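Local coordinates for protein adenosine kinase (Sinorhizobium meliloti, PDB 3UBO) that probably transfers a phosphate group from ATP to adenosine, as a nucleoside kinase of the pfkB family, and binds adenosine and ADP, at residues Gly64-Gly69 and Ala278-Ala283; Ala284-Gly289 and Glu297-Leu302. All blocks are in the same frame, centred on the assembly; numbering follows the deposited sequence.

Contact 1: residues Gly64-Gly69 and Ala278-Ala283; sequences GNTAAG and AGDLYA. With ADN (adenosine), chain C; ADP (adenosine-5'-diphosphate), chain D.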
# COMPACT_ATOMS: atom_id res chain seq x y z
N GLY A 64 0.41 -13.18 10.85
CA GLY A 64 1.62 -12.51 10.40
C GLY A 64 1.65 -11.07 10.89
O GLY A 64 2.73 -10.47 11.02
N ASN A 65 0.44 -10.54 11.16
CA ASN A 65 0.27 -9.17 11.54
C ASN A 65 0.67 -9.09 13.01
O ASN A 65 1.44 -8.22 13.43
CB ASN A 65 -1.20 -8.73 11.32
CG ASN A 65 -1.56 -8.49 9.84
OD1 ASN A 65 -0.67 -8.23 8.97
ND2 ASN A 65 -2.88 -8.54 9.56
N THR A 66 0.14 -10.04 13.78
CA THR A 66 0.35 -10.07 15.20
C THR A 66 1.87 -10.16 15.45
O THR A 66 2.35 -9.61 16.40
CB THR A 66 -0.37 -11.25 15.82
OG1 THR A 66 -1.80 -11.10 15.69
CG2 THR A 66 -0.01 -11.32 17.22
N ALA A 67 2.64 -10.79 14.58
CA ALA A 67 4.13 -10.82 14.74
C ALA A 67 4.89 -9.57 14.31
O ALA A 67 5.89 -9.19 14.96
CB ALA A 67 4.78 -12.09 14.07
N ALA A 68 4.48 -8.95 13.18
CA ALA A 68 4.93 -7.57 12.86
C ALA A 68 4.53 -6.65 14.04
O ALA A 68 5.30 -5.78 14.37
CB ALA A 68 4.38 -7.01 11.52
N GLY A 69 3.40 -6.92 14.70
CA GLY A 69 2.98 -6.18 15.90
C GLY A 69 3.95 -6.16 17.08
O GLY A 69 4.43 -5.09 17.50
N ALA A 278 -7.17 -5.20 13.50
CA ALA A 278 -7.33 -4.79 14.88
C ALA A 278 -7.06 -5.93 15.84
O ALA A 278 -6.08 -5.94 16.52
CB ALA A 278 -8.68 -4.25 15.08
N GLY A 279 -7.95 -6.90 15.88
CA GLY A 279 -7.76 -8.03 16.75
C GLY A 279 -6.36 -8.56 16.68
O GLY A 279 -5.86 -9.10 17.63
N ASP A 280 -5.73 -8.41 15.54
CA ASP A 280 -4.40 -8.94 15.36
C ASP A 280 -3.42 -8.11 16.13
O ASP A 280 -2.44 -8.61 16.60
CB ASP A 280 -3.98 -8.91 13.89
CG ASP A 280 -4.89 -9.68 13.02
OD1 ASP A 280 -5.68 -10.47 13.54
OD2 ASP A 280 -4.82 -9.49 11.81
N LEU A 281 -3.67 -6.83 16.22
CA LEU A 281 -2.71 -5.98 16.88
C LEU A 281 -3.07 -5.77 18.32
O LEU A 281 -2.28 -5.29 19.10
CB LEU A 281 -2.58 -4.67 16.13
CG LEU A 281 -1.34 -4.75 15.27
CD1 LEU A 281 -1.63 -4.85 13.84
CD2 LEU A 281 -0.41 -3.65 15.56
N TYR A 282 -4.27 -6.16 18.68
CA TYR A 282 -4.63 -6.19 20.06
C TYR A 282 -3.84 -7.28 20.77
O TYR A 282 -3.32 -7.10 21.86
CB TYR A 282 -6.09 -6.48 20.20
CG TYR A 282 -6.48 -6.61 21.63
CD1 TYR A 282 -6.40 -7.82 22.28
CD2 TYR A 282 -6.90 -5.52 22.35
CE1 TYR A 282 -6.75 -7.93 23.57
CE2 TYR A 282 -7.24 -5.63 23.63
CZ TYR A 282 -7.17 -6.82 24.24
OH TYR A 282 -7.52 -6.90 25.55
N ALA A 283 -3.75 -8.42 20.13
CA ALA A 283 -3.05 -9.54 20.65
C ALA A 283 -1.57 -9.30 20.59
O ALA A 283 -0.84 -9.83 21.37
CB ALA A 283 -3.40 -10.74 19.87
O5' ADN C . -7.88 -9.79 10.59
C5' ADN C . -6.93 -8.99 9.79
C4' ADN C . -6.18 -9.81 8.68
O4' ADN C . -6.84 -11.03 8.33
C3' ADN C . -5.63 -9.26 7.26
O3' ADN C . -4.50 -8.44 7.09
C2' ADN C . -5.59 -10.56 6.39
O2' ADN C . -4.35 -10.82 5.70
C1' ADN C . -6.00 -11.58 7.38
N9 ADN C . -6.73 -12.71 6.74
C8 ADN C . -7.89 -12.73 5.91
N7 ADN C . -8.28 -14.08 5.67
C5 ADN C . -7.36 -14.88 6.37
C6 ADN C . -7.22 -16.29 6.49
N6 ADN C . -8.14 -17.20 5.86
N1 ADN C . -6.14 -16.79 7.30
C2 ADN C . -5.24 -15.89 7.95
N3 ADN C . -5.35 -14.48 7.86
C4 ADN C . -6.40 -14.01 7.04
PB ADP D . -12.11 -7.74 15.59
O1B ADP D . -13.30 -8.37 14.62
O2B ADP D . -11.06 -8.83 16.30
O3B ADP D . -11.30 -6.74 14.84
PA ADP D . -13.16 -5.92 17.86
O1A ADP D . -14.64 -5.26 17.55
O2A ADP D . -13.16 -6.53 19.19
O3A ADP D . -13.23 -7.09 16.64
O5' ADP D . -11.86 -4.86 17.81
C5' ADP D . -10.55 -5.33 18.14
C4' ADP D . -9.72 -4.27 18.94
O4' ADP D . -9.28 -3.03 18.22
C3' ADP D . -10.40 -3.63 20.26
O3' ADP D . -10.58 -4.42 21.42
C2' ADP D . -9.85 -2.21 20.35
O2' ADP D . -8.68 -1.92 21.13
C1' ADP D . -9.82 -1.87 18.89
N9 ADP D . -11.13 -1.39 18.35
C8 ADP D . -12.06 -2.07 17.60
N7 ADP D . -13.18 -1.19 17.29
C5 ADP D . -12.92 0.07 17.90
C6 ADP D . -13.67 1.34 17.92
N6 ADP D . -14.94 1.46 17.18
N1 ADP D . -13.14 2.42 18.57
C2 ADP D . -11.90 2.34 19.22
N3 ADP D . -11.16 1.10 19.23
C4 ADP D . -11.67 -0.01 18.55
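The side-chain amide of N65 and the carboxylate of D280 meet with their planes 38° apart. At the edge of the amide, ND2 of N65 gives a nearly straight bond (171°) to the anti lone pair of D280 OD2, 3.1 Å away and almost in the amide plane. N65 ND2 also donates to O3' of adenosine at 3.0 Å, while N65 OD1 accepts from R317, which fixes the amide's rotation from its other end. N65 CG sits beside the backbone N, anti to the carbonyl carbon (chi1 -76°), which brings the amide to the sugar. D280 OD1 is hydrogen-bonded to S62 OG and lies 3.7 Å from adenosine O5'. D280 closes the GAGD sequence of the pfkB family, and G279 of that sequence brings its CA to 3.4 Å from O2B of ADP; the helix that starts at A278 thus reaches both ligands. The axes of 64-69 and 278-283 approach to 7.8 Å. One residue on from N65, T66 OG1 donates to a lone pair of D280 O, in the carbonyl plane, at 2.7 Å. Further along, L281 CD2 packs on CA of G69, 4.2 Å apart.

Contact 2: residues Ala284-Gly289 and Glu297-Leu302; sequences AGFLFG and EECSKL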
# COMPACT_ATOMS: atom_id res chain seq x y z
N ALA A 284 -1.12 -8.52 19.63
CA ALA A 284 0.29 -8.29 19.50
C ALA A 284 0.77 -7.50 20.68
O ALA A 284 1.81 -7.76 21.23
CB ALA A 284 0.59 -7.55 18.26
N GLY A 285 -0.00 -6.50 21.06
CA GLY A 285 0.38 -5.66 22.16
C GLY A 285 0.25 -6.45 23.43
O GLY A 285 1.11 -6.42 24.29
N PHE A 286 -0.84 -7.17 23.55
CA PHE A 286 -1.04 -7.93 24.75
C PHE A 286 0.12 -8.89 25.05
O PHE A 286 0.61 -9.00 26.13
CB PHE A 286 -2.35 -8.63 24.60
CG PHE A 286 -2.71 -9.43 25.74
CD1 PHE A 286 -1.89 -10.45 26.18
CD2 PHE A 286 -3.89 -9.19 26.42
CE1 PHE A 286 -2.23 -11.24 27.29
CE2 PHE A 286 -4.26 -9.97 27.55
CZ PHE A 286 -3.41 -11.01 27.97
N LEU A 287 0.61 -9.57 24.04
CA LEU A 287 1.65 -10.55 24.23
C LEU A 287 3.01 -9.88 24.42
O LEU A 287 3.95 -10.48 25.00
CB LEU A 287 1.70 -11.53 23.04
CG LEU A 287 0.50 -12.42 22.70
CD1 LEU A 287 0.82 -13.40 21.56
CD2 LEU A 287 -0.07 -13.20 23.88
N PHE A 288 3.14 -8.66 23.90
CA PHE A 288 4.35 -7.90 24.14
C PHE A 288 4.38 -7.61 25.63
O PHE A 288 5.45 -7.56 26.23
CB PHE A 288 4.30 -6.54 23.47
CG PHE A 288 5.44 -5.65 23.85
CD1 PHE A 288 6.74 -5.95 23.43
CD2 PHE A 288 5.23 -4.52 24.62
CE1 PHE A 288 7.80 -5.13 23.78
CE2 PHE A 288 6.30 -3.67 24.97
CZ PHE A 288 7.58 -3.98 24.58
N GLY A 289 3.21 -7.35 26.18
CA GLY A 289 3.11 -7.12 27.61
C GLY A 289 3.38 -8.42 28.36
O GLY A 289 4.34 -8.56 29.13
N GLU A 297 -3.95 -6.15 33.51
CA GLU A 297 -4.34 -4.77 33.39
C GLU A 297 -3.47 -4.06 32.34
O GLU A 297 -3.99 -3.50 31.39
CB GLU A 297 -4.21 -4.10 34.77
CG GLU A 297 -5.47 -3.42 35.30
CD GLU A 297 -5.51 -1.92 35.03
OE1 GLU A 297 -4.43 -1.33 34.74
OE2 GLU A 297 -6.61 -1.33 35.12
N GLU A 298 -2.16 -4.09 32.51
CA GLU A 298 -1.28 -3.35 31.61
C GLU A 298 -1.15 -4.10 30.29
O GLU A 298 -0.58 -3.62 29.29
CB GLU A 298 0.08 -3.20 32.25
CG GLU A 298 0.84 -1.89 31.92
CD GLU A 298 2.29 -1.95 32.47
OE1 GLU A 298 2.50 -2.69 33.50
OE2 GLU A 298 3.21 -1.31 31.86
N CYS A 299 -1.67 -5.31 30.28
CA CYS A 299 -1.68 -6.12 29.07
C CYS A 299 -2.88 -5.63 28.24
O CYS A 299 -2.67 -5.19 27.11
CB CYS A 299 -1.70 -7.66 29.34
SG CYS A 299 -0.07 -8.52 29.39
N SER A 300 -4.10 -5.67 28.78
CA SER A 300 -5.21 -5.22 27.99
C SER A 300 -4.85 -3.84 27.43
O SER A 300 -5.25 -3.48 26.34
CB SER A 300 -6.48 -5.12 28.81
OG SER A 300 -6.85 -6.36 29.32
N LYS A 301 -4.09 -3.07 28.19
CA LYS A 301 -3.88 -1.67 27.78
C LYS A 301 -3.04 -1.70 26.52
O LYS A 301 -3.36 -1.05 25.53
CB LYS A 301 -3.24 -0.78 28.89
CG LYS A 301 -4.23 -0.26 29.93
CD LYS A 301 -3.52 0.56 31.02
CE LYS A 301 -4.36 0.74 32.33
NZ LYS A 301 -5.46 1.85 32.44
N LEU A 302 -1.99 -2.51 26.55
CA LEU A 302 -1.10 -2.58 25.40
C LEU A 302 -1.90 -3.08 24.20
O LEU A 302 -1.65 -2.69 23.06
CB LEU A 302 0.11 -3.43 25.71
CG LEU A 302 1.15 -2.57 26.38
CD1 LEU A 302 2.15 -3.45 27.08
CD2 LEU A 302 1.82 -1.62 25.37
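G285 faces L302 and F286 faces C299, each pair of CA atoms 4.7 Å apart, where the segments 284-289 and 297-302 run roughly antiparallel (146° between their directions). Their axes approach to 7.2 Å, and two glycines help make this possible: a side chain on G285 would run into L302 O, and one on G289 would press on C299 SG and L302 CD1. F286 CG is anti to the backbone N (chi1 -179°), and this turns the ring over the second helix with one face on C299. CB of C299 stands 3.8 Å from the ring centroid, almost on the normal, as a CH-pi contact, and SG lies over the same face, 4.3 Å from the centroid, in a sulfur-aromatic contact. The pair forms a helical hairpin beside the ADP site of the pfkB fold; F215 meets F286 edge-to-face, and V255 of strand 253-257 also touches its side chain. With the F286 ring cut back to an alanine, C299 CB and SG and the F215 ring would probably lose the surface they rest on, leaving a gap between the helices. L302 reaches across to the first helix, CD1 lying 3.8 Å from G289 CA and, at the edge of the F288 ring, 4.1 Å from F288 CD2.

Both contacts share helix 278-290: contact 1 uses its first turns against helix 62-73, contact 2 the following turns against helix 296-311, with centres 11 Å apart. A284 ties them together, its CB touching T66 O at 3.3 Å and G69 CA at 3.6 Å. Elsewhere on the helix, Y282 OH comes to 3.8 Å from S300 CA. Contact 1 holds residues of both ligand pockets, whereas contact 2 stands back from them, the S300 side chain being about 8 Å from ADP. Helix 296-311 still continues to the nucleotide, where N304 is hydrogen-bonded to ADP and I311 touches A278.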